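Local coordinates for protein aminoglycoside phosphotransferase (Mycobacterium smegmatis, PDB 6EF6) that phosphorylates (S)-1-amino-2-propanol as the kinase of the aminoacetone utilization microcompartment, at residues A[147-159]-A[281-293]. Numbering follows the deposited sequence. Where two conformers were deposited one is given.
Sequences FQTLGRITASLHE and WQESWVAGYRSRR. With ACT (acetate ion), chain F.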
loop_
_atom_site.group_PDB
_atom_site.type_symbol
_atom_site.label_atom_id
_atom_site.label_comp_id
_atom_site.label_asym_id
_atom_site.label_seq_id
_atom_site.Cartn_x
_atom_site.Cartn_y
_atom_site.Cartn_z
ATOM N N PHE A 147 -3.040 11.810 -10.467
ATOM C CA PHE A 147 -4.086 11.242 -9.626
ATOM C C PHE A 147 -5.195 10.582 -10.434
ATOM O O PHE A 147 -5.794 9.602 -9.967
ATOM C CB PHE A 147 -4.666 12.244 -8.627
ATOM C CG PHE A 147 -3.767 12.460 -7.432
ATOM C CD1 PHE A 147 -3.770 11.510 -6.409
ATOM C CD2 PHE A 147 -2.924 13.540 -7.343
ATOM C CE1 PHE A 147 -2.938 11.646 -5.342
ATOM C CE2 PHE A 147 -2.095 13.695 -6.233
ATOM C CZ PHE A 147 -2.114 12.750 -5.235
ATOM N N GLN A 148 -5.586 11.153 -11.567
ATOM C CA GLN A 148 -6.653 10.563 -12.364
ATOM C C GLN A 148 -6.290 9.165 -12.828
ATOM O O GLN A 148 -7.145 8.265 -12.789
ATOM C CB GLN A 148 -6.976 11.478 -13.541
ATOM C CG GLN A 148 -8.148 10.950 -14.348
ATOM C CD GLN A 148 -8.638 11.911 -15.406
ATOM O OE1 GLN A 148 -8.440 13.143 -15.337
ATOM N NE2 GLN A 148 -9.372 11.404 -16.342
ATOM N N THR A 149 -5.079 8.970 -13.334
ATOM C CA THR A 149 -4.640 7.658 -13.781
ATOM C C THR A 149 -4.624 6.681 -12.616
ATOM O O THR A 149 -5.072 5.536 -12.758
ATOM C CB THR A 149 -3.241 7.795 -14.379
ATOM O OG1 THR A 149 -3.334 8.700 -15.488
ATOM C CG2 THR A 149 -2.697 6.488 -14.893
ATOM N N LEU A 150 -4.197 7.134 -11.441
ATOM C CA LEU A 150 -4.228 6.279 -10.261
ATOM C C LEU A 150 -5.652 5.863 -9.921
ATOM O O LEU A 150 -5.908 4.678 -9.624
ATOM C CB LEU A 150 -3.534 7.014 -9.112
ATOM C CG LEU A 150 -3.559 6.303 -7.753
ATOM C CD1 LEU A 150 -2.885 4.945 -7.811
ATOM C CD2 LEU A 150 -2.812 7.217 -6.750
ATOM N N GLY A 151 -6.597 6.793 -9.967
ATOM C CA GLY A 151 -7.987 6.457 -9.724
ATOM C C GLY A 151 -8.529 5.439 -10.706
ATOM O O GLY A 151 -9.279 4.535 -10.323
ATOM N N ARG A 152 -8.223 5.604 -11.996
ATOM C CA ARG A 152 -8.725 4.680 -12.998
ATOM C C ARG A 152 -8.181 3.272 -12.758
ATOM O O ARG A 152 -8.926 2.281 -12.868
ATOM C CB ARG A 152 -8.303 5.203 -14.363
ATOM C CG ARG A 152 -8.853 4.366 -15.501
ATOM C CD ARG A 152 -8.251 4.748 -16.845
ATOM N NE ARG A 152 -6.872 4.275 -16.993
ATOM C CZ ARG A 152 -5.819 5.041 -17.279
ATOM N NH1 ARG A 152 -5.949 6.357 -17.417
ATOM N NH2 ARG A 152 -4.622 4.479 -17.419
ATOM N N ILE A 153 -6.896 3.156 -12.459
ATOM C CA ILE A 153 -6.293 1.836 -12.202
ATOM C C ILE A 153 -6.860 1.214 -10.923
ATOM O O ILE A 153 -7.165 -0.006 -10.884
ATOM C CB ILE A 153 -4.763 1.955 -12.195
ATOM C CG1 ILE A 153 -4.290 2.280 -13.610
ATOM C CG2 ILE A 153 -4.094 0.647 -11.613
ATOM C CD1 ILE A 153 -2.819 2.678 -13.719
ATOM N N THR A 154 -7.112 2.040 -9.910
ATOM C CA THR A 154 -7.735 1.530 -8.689
ATOM C C THR A 154 -9.108 0.941 -8.987
ATOM O O THR A 154 -9.460 -0.152 -8.500
ATOM C CB THR A 154 -7.835 2.647 -7.647
ATOM O OG1 THR A 154 -6.546 3.162 -7.332
ATOM C CG2 THR A 154 -8.467 2.084 -6.356
ATOM N N ALA A 155 -9.936 1.633 -9.788
ATOM C CA ALA A 155 -11.238 1.107 -10.168
ATOM C C ALA A 155 -11.100 -0.240 -10.850
ATOM O O ALA A 155 -11.914 -1.137 -10.639
ATOM C CB ALA A 155 -11.952 2.106 -11.074
ATOM N N SER A 156 -10.110 -0.396 -11.710
ATOM C CA SER A 156 -9.927 -1.691 -12.361
ATOM C C SER A 156 -9.555 -2.779 -11.364
ATOM O O SER A 156 -9.974 -3.931 -11.536
ATOM C CB SER A 156 -8.824 -1.594 -13.396
ATOM O OG SER A 156 -9.248 -0.739 -14.443
ATOM N N LEU A 157 -8.745 -2.457 -10.348
ATOM C CA LEU A 157 -8.445 -3.435 -9.299
ATOM C C LEU A 157 -9.687 -3.784 -8.510
ATOM O O LEU A 157 -9.885 -4.954 -8.150
ATOM C CB LEU A 157 -7.361 -2.885 -8.369
ATOM C CG LEU A 157 -5.954 -2.865 -8.966
ATOM C CD1 LEU A 157 -5.011 -2.057 -8.090
ATOM C CD2 LEU A 157 -5.396 -4.285 -9.159
ATOM N N HIS A 158 -10.540 -2.820 -8.216
ATOM C CA HIS A 158 -11.765 -3.101 -7.514
ATOM C C HIS A 158 -12.690 -3.970 -8.353
ATOM O O HIS A 158 -13.341 -4.900 -7.838
ATOM C CB HIS A 158 -12.460 -1.812 -7.140
ATOM C CG HIS A 158 -11.726 -1.027 -6.122
ATOM N ND1 HIS A 158 -12.168 0.205 -5.704
ATOM C CD2 HIS A 158 -10.639 -1.318 -5.378
ATOM C CE1 HIS A 158 -11.357 0.671 -4.780
ATOM N NE2 HIS A 158 -10.409 -0.222 -4.557
ATOM N N GLU A 159 -12.817 -3.671 -9.641
ATOM C CA GLU A 159 -13.680 -4.467 -10.500
ATOM C C GLU A 159 -13.210 -5.910 -10.530
ATOM O O GLU A 159 -14.033 -6.842 -10.471
ATOM C CB GLU A 159 -13.648 -3.858 -11.894
ATOM C CG GLU A 159 -14.545 -4.576 -12.929
ATOM C CD GLU A 159 -14.205 -4.193 -14.357
ATOM O OE1 GLU A 159 -14.871 -3.294 -14.917
ATOM O OE2 GLU A 159 -13.256 -4.782 -14.915
ATOM N N TRP A 281 -6.927 16.947 -6.080
ATOM C CA TRP A 281 -6.465 15.588 -6.267
ATOM C C TRP A 281 -7.618 14.610 -6.173
ATOM O O TRP A 281 -7.725 13.648 -6.966
ATOM C CB TRP A 281 -5.429 15.265 -5.198
ATOM C CG TRP A 281 -4.159 16.089 -5.307
ATOM C CD1 TRP A 281 -3.693 16.770 -6.391
ATOM C CD2 TRP A 281 -3.158 16.227 -4.297
ATOM N NE1 TRP A 281 -2.477 17.333 -6.107
ATOM C CE2 TRP A 281 -2.123 16.996 -4.831
ATOM C CE3 TRP A 281 -3.047 15.732 -3.003
ATOM C CZ2 TRP A 281 -0.982 17.359 -4.092
ATOM C CZ3 TRP A 281 -1.913 16.092 -2.264
ATOM C CH2 TRP A 281 -0.896 16.863 -2.839
ATOM N N GLN A 282 -8.503 14.815 -5.194
ATOM C CA GLN A 282 -9.678 13.964 -5.073
ATOM C C GLN A 282 -10.529 14.033 -6.345
ATOM O O GLN A 282 -10.973 12.987 -6.849
ATOM C CB GLN A 282 -10.492 14.388 -3.854
ATOM C CG GLN A 282 -11.664 13.446 -3.602
ATOM C CD GLN A 282 -12.512 13.786 -2.399
ATOM O OE1 GLN A 282 -13.735 13.968 -2.511
ATOM N NE2 GLN A 282 -11.896 13.825 -1.284
ATOM N N GLU A 283 -10.820 15.222 -6.838
ATOM C CA GLU A 283 -11.669 15.332 -8.024
ATOM C C GLU A 283 -11.017 14.632 -9.217
ATOM O O GLU A 283 -11.708 13.966 -9.981
ATOM C CB GLU A 283 -11.993 16.786 -8.365
ATOM C CG GLU A 283 -12.887 17.424 -7.308
ATOM C CD GLU A 283 -13.547 18.759 -7.713
ATOM O OE1 GLU A 283 -13.719 19.037 -8.913
ATOM O OE2 GLU A 283 -13.915 19.534 -6.798
ATOM N N SER A 284 -9.699 14.719 -9.361
ATOM C CA SER A 284 -9.036 14.052 -10.472
ATOM C C SER A 284 -9.127 12.548 -10.312
ATOM O O SER A 284 -9.432 11.823 -11.262
ATOM C CB SER A 284 -7.577 14.508 -10.542
ATOM O OG SER A 284 -7.477 15.889 -10.788
ATOM N N TRP A 285 -8.830 12.048 -9.101
ATOM C CA TRP A 285 -8.903 10.611 -8.836
ATOM C C TRP A 285 -10.300 10.073 -9.084
ATOM O O TRP A 285 -10.457 9.037 -9.705
ATOM C CB TRP A 285 -8.479 10.382 -7.378
ATOM C CG TRP A 285 -8.230 8.974 -6.923
ATOM C CD1 TRP A 285 -6.995 8.345 -6.833
ATOM C CD2 TRP A 285 -9.210 8.022 -6.501
ATOM N NE1 TRP A 285 -7.156 7.063 -6.320
ATOM C CE2 TRP A 285 -8.497 6.840 -6.111
ATOM C CE3 TRP A 285 -10.604 8.058 -6.332
ATOM C CZ2 TRP A 285 -9.138 5.732 -5.577
ATOM C CZ3 TRP A 285 -11.241 6.926 -5.806
ATOM C CH2 TRP A 285 -10.504 5.796 -5.437
ATOM N N VAL A 286 -11.307 10.778 -8.595
ATOM C CA VAL A 286 -12.691 10.356 -8.797
ATOM C C VAL A 286 -13.083 10.317 -10.272
ATOM O O VAL A 286 -13.798 9.417 -10.721
ATOM C CB VAL A 286 -13.620 11.254 -7.974
ATOM C CG1 VAL A 286 -15.070 11.081 -8.415
ATOM C CG2 VAL A 286 -13.453 10.953 -6.470
ATOM N N ALA A 287 -12.658 11.322 -11.063
ATOM C CA ALA A 287 -12.944 11.312 -12.495
ATOM C C ALA A 287 -12.335 10.092 -13.171
ATOM O O ALA A 287 -12.964 9.442 -14.017
ATOM C CB ALA A 287 -12.405 12.589 -13.151
ATOM N N GLY A 288 -11.112 9.726 -12.768
ATOM C CA GLY A 288 -10.479 8.532 -13.331
ATOM C C GLY A 288 -11.180 7.254 -12.899
ATOM O O GLY A 288 -11.477 6.374 -13.717
ATOM N N TYR A 289 -11.518 7.170 -11.616
ATOM C CA TYR A 289 -12.220 6.003 -11.082
ATOM C C TYR A 289 -13.528 5.774 -11.808
ATOM O O TYR A 289 -13.804 4.660 -12.319
ATOM C CB TYR A 289 -12.455 6.202 -9.584
ATOM C CG TYR A 289 -12.901 4.941 -8.888
ATOM C CD1 TYR A 289 -14.179 4.489 -8.982
ATOM C CD2 TYR A 289 -12.021 4.214 -8.121
ATOM C CE1 TYR A 289 -14.612 3.327 -8.330
ATOM C CE2 TYR A 289 -12.424 3.040 -7.496
ATOM C CZ TYR A 289 -13.705 2.623 -7.621
ATOM O OH TYR A 289 -14.175 1.454 -6.999
ATOM N N ARG A 290 -14.344 6.846 -11.927
ATOM C CA ARG A 290 -15.662 6.707 -12.517
ATOM C C ARG A 290 -15.611 6.363 -13.992
ATOM O O ARG A 290 -16.608 5.881 -14.531
ATOM C CB ARG A 290 -16.465 8.006 -12.293
ATOM C CG ARG A 290 -16.929 8.193 -10.868
ATOM C CD ARG A 290 -17.732 9.499 -10.680
ATOM N NE ARG A 290 -18.311 9.543 -9.325
ATOM C CZ ARG A 290 -18.560 10.637 -8.625
ATOM N NH1 ARG A 290 -18.237 11.836 -9.074
ATOM N NH2 ARG A 290 -19.132 10.519 -7.430
ATOM N N SER A 291 -14.483 6.557 -14.669
ATOM C CA SER A 291 -14.330 6.146 -16.057
ATOM C C SER A 291 -14.380 4.625 -16.205
ATOM O O SER A 291 -14.645 4.141 -17.316
ATOM C CB SER A 291 -13.056 6.728 -16.677
ATOM O OG SER A 291 -11.891 5.976 -16.369
ATOM N N ARG A 292 -14.123 3.886 -15.132
ATOM C CA ARG A 292 -14.112 2.421 -15.150
ATOM C C ARG A 292 -15.136 1.771 -14.244
ATOM O O ARG A 292 -15.601 0.669 -14.582
ATOM C CB ARG A 292 -12.716 1.902 -14.737
ATOM C CG ARG A 292 -11.651 2.160 -15.744
ATOM C CD ARG A 292 -11.792 1.282 -16.977
ATOM N NE ARG A 292 -10.995 1.807 -18.086
ATOM C CZ ARG A 292 -9.714 1.525 -18.305
ATOM N NH1 ARG A 292 -9.043 0.710 -17.501
ATOM N NH2 ARG A 292 -9.099 2.068 -19.345
ATOM N N ARG A 293 -15.534 2.389 -13.153
ATOM C CA ARG A 293 -16.430 1.787 -12.165
ATOM C C ARG A 293 -17.211 2.887 -11.468
ATOM O O ARG A 293 -16.680 3.948 -11.162
ATOM C CB ARG A 293 -15.679 0.986 -11.108
ATOM C CG ARG A 293 -16.570 0.234 -10.039
ATOM C CD ARG A 293 -15.759 -0.523 -8.976
ATOM N NE ARG A 293 -16.598 -1.251 -8.027
ATOM C CZ ARG A 293 -16.925 -0.842 -6.797
ATOM N NH1 ARG A 293 -17.693 -1.612 -6.029
ATOM N NH2 ARG A 293 -16.506 0.320 -6.316
HETATM C C ACT F . -1.520 8.033 -18.173
HETATM O O ACT F . -0.637 7.348 -18.769
HETATM O OXT ACT F . -1.398 8.751 -17.144
HETATM C CH3 ACT F . -2.951 7.996 -18.776
HETATM O O HOH W 1 -5.688 4.874 -5.249
#
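Tyr289 OH and His158 ND1 are hydrogen-bonded at 2.7 Å, the hydroxyl lying in the plane of the imidazole at its edge. Arg293 NH2 also donates to that hydroxyl, so two neighbours grip the buried phenol oxygen; Asp264 hydrogen-bonds His158 NE2 and Gln162 hydrogen-bonds Arg293 NH1. Tyr289 CG is anti to the backbone N (chi1 -168°), which lays the ring over Ala155, whose small CB sits 3.6 Å from the ring centroid. Gly151 CA makes a CH-pi contact over the five-membered ring of Trp285. The buried indole N-H is satisfied by a water, which donates to Thr154 OG1, itself a donor to Leu150 O. Lacking a CB that would strike Trp285 O or Gln148 O, Gly151 and Gly288 let the axes of segments 147-159 and 281-290 approach to 6.4 Å, crossing at -40°; one CA hydrogen of Gly288 points at Gln148 O in a CA-H...O contact (3.4 Å). Phe147 forms an offset stack on Trp281. Arg292 NH1 bonds Ser156 OG only weakly; its stronger partner is Asp96, in a salt bridge. Thus two helices of the APH-like fold's helical part, about 13 Å from a bound sodium ion at Leu150, pack closely with Tyr289 OH, His158, Trp285 NE1 and Thr154 OG1 all paired.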